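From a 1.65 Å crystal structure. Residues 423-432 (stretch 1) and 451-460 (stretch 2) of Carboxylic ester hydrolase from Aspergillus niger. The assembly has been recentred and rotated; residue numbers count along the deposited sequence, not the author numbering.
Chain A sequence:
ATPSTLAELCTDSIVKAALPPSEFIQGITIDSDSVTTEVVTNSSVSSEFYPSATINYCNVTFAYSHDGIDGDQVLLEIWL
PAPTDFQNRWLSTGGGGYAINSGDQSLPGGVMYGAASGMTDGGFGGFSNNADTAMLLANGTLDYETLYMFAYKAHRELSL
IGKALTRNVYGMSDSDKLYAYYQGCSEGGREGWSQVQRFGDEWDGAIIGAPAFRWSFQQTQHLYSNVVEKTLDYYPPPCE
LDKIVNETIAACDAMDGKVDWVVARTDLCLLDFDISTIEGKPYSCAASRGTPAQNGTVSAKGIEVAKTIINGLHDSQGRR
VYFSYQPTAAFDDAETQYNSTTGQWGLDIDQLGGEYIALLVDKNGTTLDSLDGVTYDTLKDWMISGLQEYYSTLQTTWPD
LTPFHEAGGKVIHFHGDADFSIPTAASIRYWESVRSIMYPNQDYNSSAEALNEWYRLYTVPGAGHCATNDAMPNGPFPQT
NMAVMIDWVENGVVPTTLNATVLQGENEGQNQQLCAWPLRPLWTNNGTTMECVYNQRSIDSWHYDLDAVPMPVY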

# COMPACT_ATOMS: atom_id res chain seq x y z
N PRO A 423 8.32 4.01 -2.93
CA PRO A 423 9.65 3.46 -2.71
C PRO A 423 9.65 2.35 -1.66
O PRO A 423 9.17 2.53 -0.58
CB PRO A 423 10.47 4.65 -2.25
CG PRO A 423 9.76 5.81 -2.84
CD PRO A 423 8.28 5.48 -2.72
N THR A 424 10.29 1.22 -1.98
CA THR A 424 10.41 0.12 -1.00
C THR A 424 11.02 0.61 0.31
O THR A 424 10.59 0.14 1.40
CB THR A 424 11.22 -1.05 -1.59
OG1 THR A 424 10.78 -1.27 -2.93
CG2 THR A 424 11.06 -2.28 -0.73
N ALA A 425 12.02 1.50 0.26
CA ALA A 425 12.68 2.00 1.46
C ALA A 425 11.70 2.75 2.38
O ALA A 425 12.03 2.92 3.55
CB ALA A 425 13.88 2.83 1.06
N ALA A 426 10.57 3.20 1.86
CA ALA A 426 9.56 3.92 2.69
C ALA A 426 9.05 2.97 3.79
O ALA A 426 8.77 3.48 4.90
CB ALA A 426 8.44 4.44 1.91
N SER A 427 8.96 1.68 3.48
CA SER A 427 8.44 0.70 4.48
C SER A 427 9.50 0.39 5.50
O SER A 427 9.19 0.32 6.70
CB SER A 427 7.90 -0.54 3.79
OG SER A 427 6.69 -0.28 3.11
N ILE A 428 10.76 0.15 5.09
CA ILE A 428 11.84 -0.08 6.07
C ILE A 428 11.89 1.09 7.03
O ILE A 428 12.05 0.90 8.25
CB ILE A 428 13.19 -0.30 5.34
CG1 ILE A 428 13.34 -1.71 4.75
CG2 ILE A 428 14.29 -0.07 6.33
CD1 ILE A 428 12.46 -2.02 3.62
N ARG A 429 11.81 2.31 6.51
CA ARG A 429 11.96 3.48 7.39
C ARG A 429 10.95 3.46 8.54
O ARG A 429 11.28 3.80 9.66
CB ARG A 429 11.87 4.79 6.61
CG ARG A 429 12.23 5.95 7.54
CD ARG A 429 12.22 7.28 6.77
NE ARG A 429 12.63 8.37 7.60
CZ ARG A 429 13.90 8.81 7.74
NH1 ARG A 429 14.89 8.26 7.05
NH2 ARG A 429 14.17 9.82 8.54
N TYR A 430 9.70 3.13 8.24
CA TYR A 430 8.67 3.15 9.31
C TYR A 430 8.96 2.08 10.35
O TYR A 430 8.82 2.36 11.56
CB TYR A 430 7.27 3.00 8.73
CG TYR A 430 6.22 3.10 9.80
CD1 TYR A 430 6.01 4.28 10.51
CD2 TYR A 430 5.47 1.98 10.17
CE1 TYR A 430 5.08 4.36 11.54
CE2 TYR A 430 4.52 2.05 11.17
CZ TYR A 430 4.32 3.23 11.86
OH TYR A 430 3.40 3.25 12.86
N TRP A 431 9.31 0.88 9.91
CA TRP A 431 9.63 -0.20 10.87
C TRP A 431 10.78 0.26 11.76
O TRP A 431 10.75 0.09 13.00
CB TRP A 431 9.92 -1.50 10.12
CG TRP A 431 10.22 -2.69 10.97
CD1 TRP A 431 9.34 -3.69 11.29
CD2 TRP A 431 11.49 -3.06 11.54
NE1 TRP A 431 9.98 -4.67 12.01
CE2 TRP A 431 11.29 -4.30 12.20
CE3 TRP A 431 12.77 -2.49 11.56
CZ2 TRP A 431 12.33 -4.96 12.84
CZ3 TRP A 431 13.79 -3.15 12.20
CH2 TRP A 431 13.55 -4.36 12.86
N GLU A 432 11.78 0.92 11.18
CA GLU A 432 12.90 1.42 12.01
C GLU A 432 12.48 2.54 12.96
O GLU A 432 13.02 2.62 14.05
CB GLU A 432 14.03 1.90 11.09
CG GLU A 432 14.67 0.85 10.20
CD GLU A 432 15.52 -0.19 10.92
OE1 GLU A 432 15.64 -0.08 12.14
OE2 GLU A 432 16.06 -1.08 10.22
N LEU A 451 10.71 -6.00 18.44
CA LEU A 451 9.66 -5.56 17.49
C LEU A 451 9.16 -6.73 16.63
O LEU A 451 7.95 -6.84 16.34
CB LEU A 451 10.21 -4.45 16.60
CG LEU A 451 9.17 -3.83 15.65
CD1 LEU A 451 7.95 -3.31 16.39
CD2 LEU A 451 9.82 -2.68 14.87
N ASN A 452 10.07 -7.61 16.22
CA ASN A 452 9.80 -8.78 15.36
C ASN A 452 8.95 -9.83 16.09
O ASN A 452 8.44 -10.74 15.40
CB ASN A 452 11.08 -9.38 14.76
CG ASN A 452 11.49 -8.66 13.49
OD1 ASN A 452 10.64 -8.04 12.82
ND2 ASN A 452 12.79 -8.69 13.14
N GLU A 453 8.70 -9.68 17.36
CA GLU A 453 7.70 -10.55 18.04
C GLU A 453 6.28 -10.22 17.53
O GLU A 453 5.37 -11.07 17.68
CB GLU A 453 7.70 -10.31 19.54
CG GLU A 453 8.96 -10.79 20.29
CD GLU A 453 8.94 -10.46 21.77
OE1 GLU A 453 9.96 -10.70 22.44
OE2 GLU A 453 7.94 -9.91 22.26
N TRP A 454 6.02 -9.03 17.00
CA TRP A 454 4.62 -8.62 16.70
C TRP A 454 4.47 -7.78 15.42
O TRP A 454 3.36 -7.64 14.94
CB TRP A 454 3.99 -7.95 17.92
CG TRP A 454 4.69 -6.70 18.33
CD1 TRP A 454 5.79 -6.62 19.13
CD2 TRP A 454 4.37 -5.34 17.94
NE1 TRP A 454 6.16 -5.31 19.32
CE2 TRP A 454 5.34 -4.51 18.57
CE3 TRP A 454 3.38 -4.73 17.16
CZ2 TRP A 454 5.34 -3.11 18.45
CZ3 TRP A 454 3.45 -3.35 16.98
CH2 TRP A 454 4.38 -2.58 17.63
N TYR A 455 5.52 -7.22 14.85
CA TYR A 455 5.43 -6.38 13.62
C TYR A 455 6.59 -6.80 12.72
O TYR A 455 7.73 -6.48 13.01
CB TYR A 455 5.48 -4.88 13.95
CG TYR A 455 5.68 -3.94 12.78
CD1 TYR A 455 5.45 -4.34 11.45
CD2 TYR A 455 6.08 -2.62 12.99
CE1 TYR A 455 5.67 -3.45 10.38
CE2 TYR A 455 6.27 -1.73 11.94
CZ TYR A 455 6.11 -2.17 10.63
OH TYR A 455 6.34 -1.32 9.59
N ARG A 456 6.28 -7.58 11.70
CA ARG A 456 7.24 -8.18 10.77
C ARG A 456 7.04 -7.59 9.39
O ARG A 456 5.92 -7.38 8.95
CB ARG A 456 7.13 -9.71 10.81
CG ARG A 456 7.40 -10.28 12.19
CD ARG A 456 7.15 -11.79 12.32
NE ARG A 456 8.21 -12.49 11.63
CZ ARG A 456 9.43 -12.72 12.12
NH1 ARG A 456 9.77 -12.36 13.35
NH2 ARG A 456 10.30 -13.38 11.38
N LEU A 457 8.17 -7.34 8.73
CA LEU A 457 8.26 -6.66 7.44
C LEU A 457 9.01 -7.54 6.44
O LEU A 457 10.10 -8.07 6.79
CB LEU A 457 9.00 -5.33 7.65
CG LEU A 457 9.39 -4.59 6.38
CD1 LEU A 457 8.18 -4.14 5.57
CD2 LEU A 457 10.27 -3.40 6.77
N TYR A 458 8.47 -7.65 5.25
CA TYR A 458 9.00 -8.55 4.21
C TYR A 458 9.05 -7.81 2.88
O TYR A 458 8.02 -7.28 2.44
CB TYR A 458 8.15 -9.82 4.09
CG TYR A 458 7.89 -10.55 5.37
CD1 TYR A 458 6.83 -10.16 6.17
CD2 TYR A 458 8.64 -11.65 5.77
CE1 TYR A 458 6.52 -10.81 7.34
CE2 TYR A 458 8.33 -12.31 6.95
CZ TYR A 458 7.26 -11.91 7.74
OH TYR A 458 6.92 -12.52 8.93
N THR A 459 10.19 -7.79 2.19
CA THR A 459 10.19 -7.31 0.79
C THR A 459 9.92 -8.46 -0.16
O THR A 459 10.18 -9.66 0.19
CB THR A 459 11.45 -6.51 0.44
OG1 THR A 459 12.58 -7.37 0.24
CG2 THR A 459 11.78 -5.45 1.48
N VAL A 460 9.36 -8.15 -1.32
CA VAL A 460 8.95 -9.19 -2.29
C VAL A 460 9.85 -9.07 -3.52
O VAL A 460 9.69 -8.14 -4.33
CB VAL A 460 7.47 -9.08 -2.67
CG1 VAL A 460 7.03 -10.29 -3.49
CG2 VAL A 460 6.60 -8.92 -1.41

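Stretch 1 is largely helix, and it packs against the strand 455-460 of stretch 2. The two run nearly antiparallel, at 164°, with their axes 9.5 Å apart at closest approach, a spacing that leaves room for one layer of interlocking side chains. Together the stretches bury 487 Å², and Trp431 is the largest contributor.

A single hydrogen bond crosses the contact. Trp431 NE1 donates to the backbone oxygen Tyr455 O at 3.1 Å, with an N-H...O angle of 146°. Tryptophan suits this position because its large apolar ring can be buried while its one polar group, the indole N-H, still finds an acceptor. With chi1 at -178° (t), the indole reaches across to stretch 2, and Tyr455 O lies at the ring edge, near its plane, where the N-H points. Asn452 OD1 also lies at that edge, 3.5 Å from Trp431 CZ2.

The aromatic and CH-pi contacts involve the five-membered ring of the same indole. Leu451 CD2 sits over one face of Trp431, 3.5 Å from the centroid of the five-membered ring and only 13° off its normal, so a methyl group rests squarely on the pi system. The edge of Trp431 in turn meets the face of Tyr455: the centroids of the Trp431 five-membered ring and the Tyr455 ring are 4.6 Å apart, the planes are inclined at 65°, and Trp431 CD1 approaches Tyr455 CZ to 3.6 Å. Tyr455 also reaches Tyr430, its OH lying 3.5 Å from Tyr430 CD2 at the edge of that ring. Both tyrosine hydroxyls are hydrogen-bonded elsewhere in the structure, so these rings can be buried without leaving their polar ends unsatisfied.

Aliphatic packing carries the contact along the strand. Because side chains alternate in a strand, Tyr455, Leu457 and Thr459 point toward the helix, whereas Arg456 and Tyr458 point away. Leu457 is branched at its end, and its CD2 methyl fits against one helical turn: it lies 3.7 Å from Ile428 CA, 4.0 Å from Ile428 CG1 and 3.9 Å from Trp431 CB. Leu457 CD1 approaches Ser427 CB at 4.0 Å, so even this small, polar residue offers a carbon to the packing, while its hydroxyl is hydrogen-bonded elsewhere in the structure. Farther along, Thr459 CG2 meets Thr424 CG2 at 3.9 Å and Ile428 CD1 at 4.1 Å. Threonine serves both needs here, offering a methyl to the contact while the hydroxyls of Thr424 and Thr459 bond elsewhere.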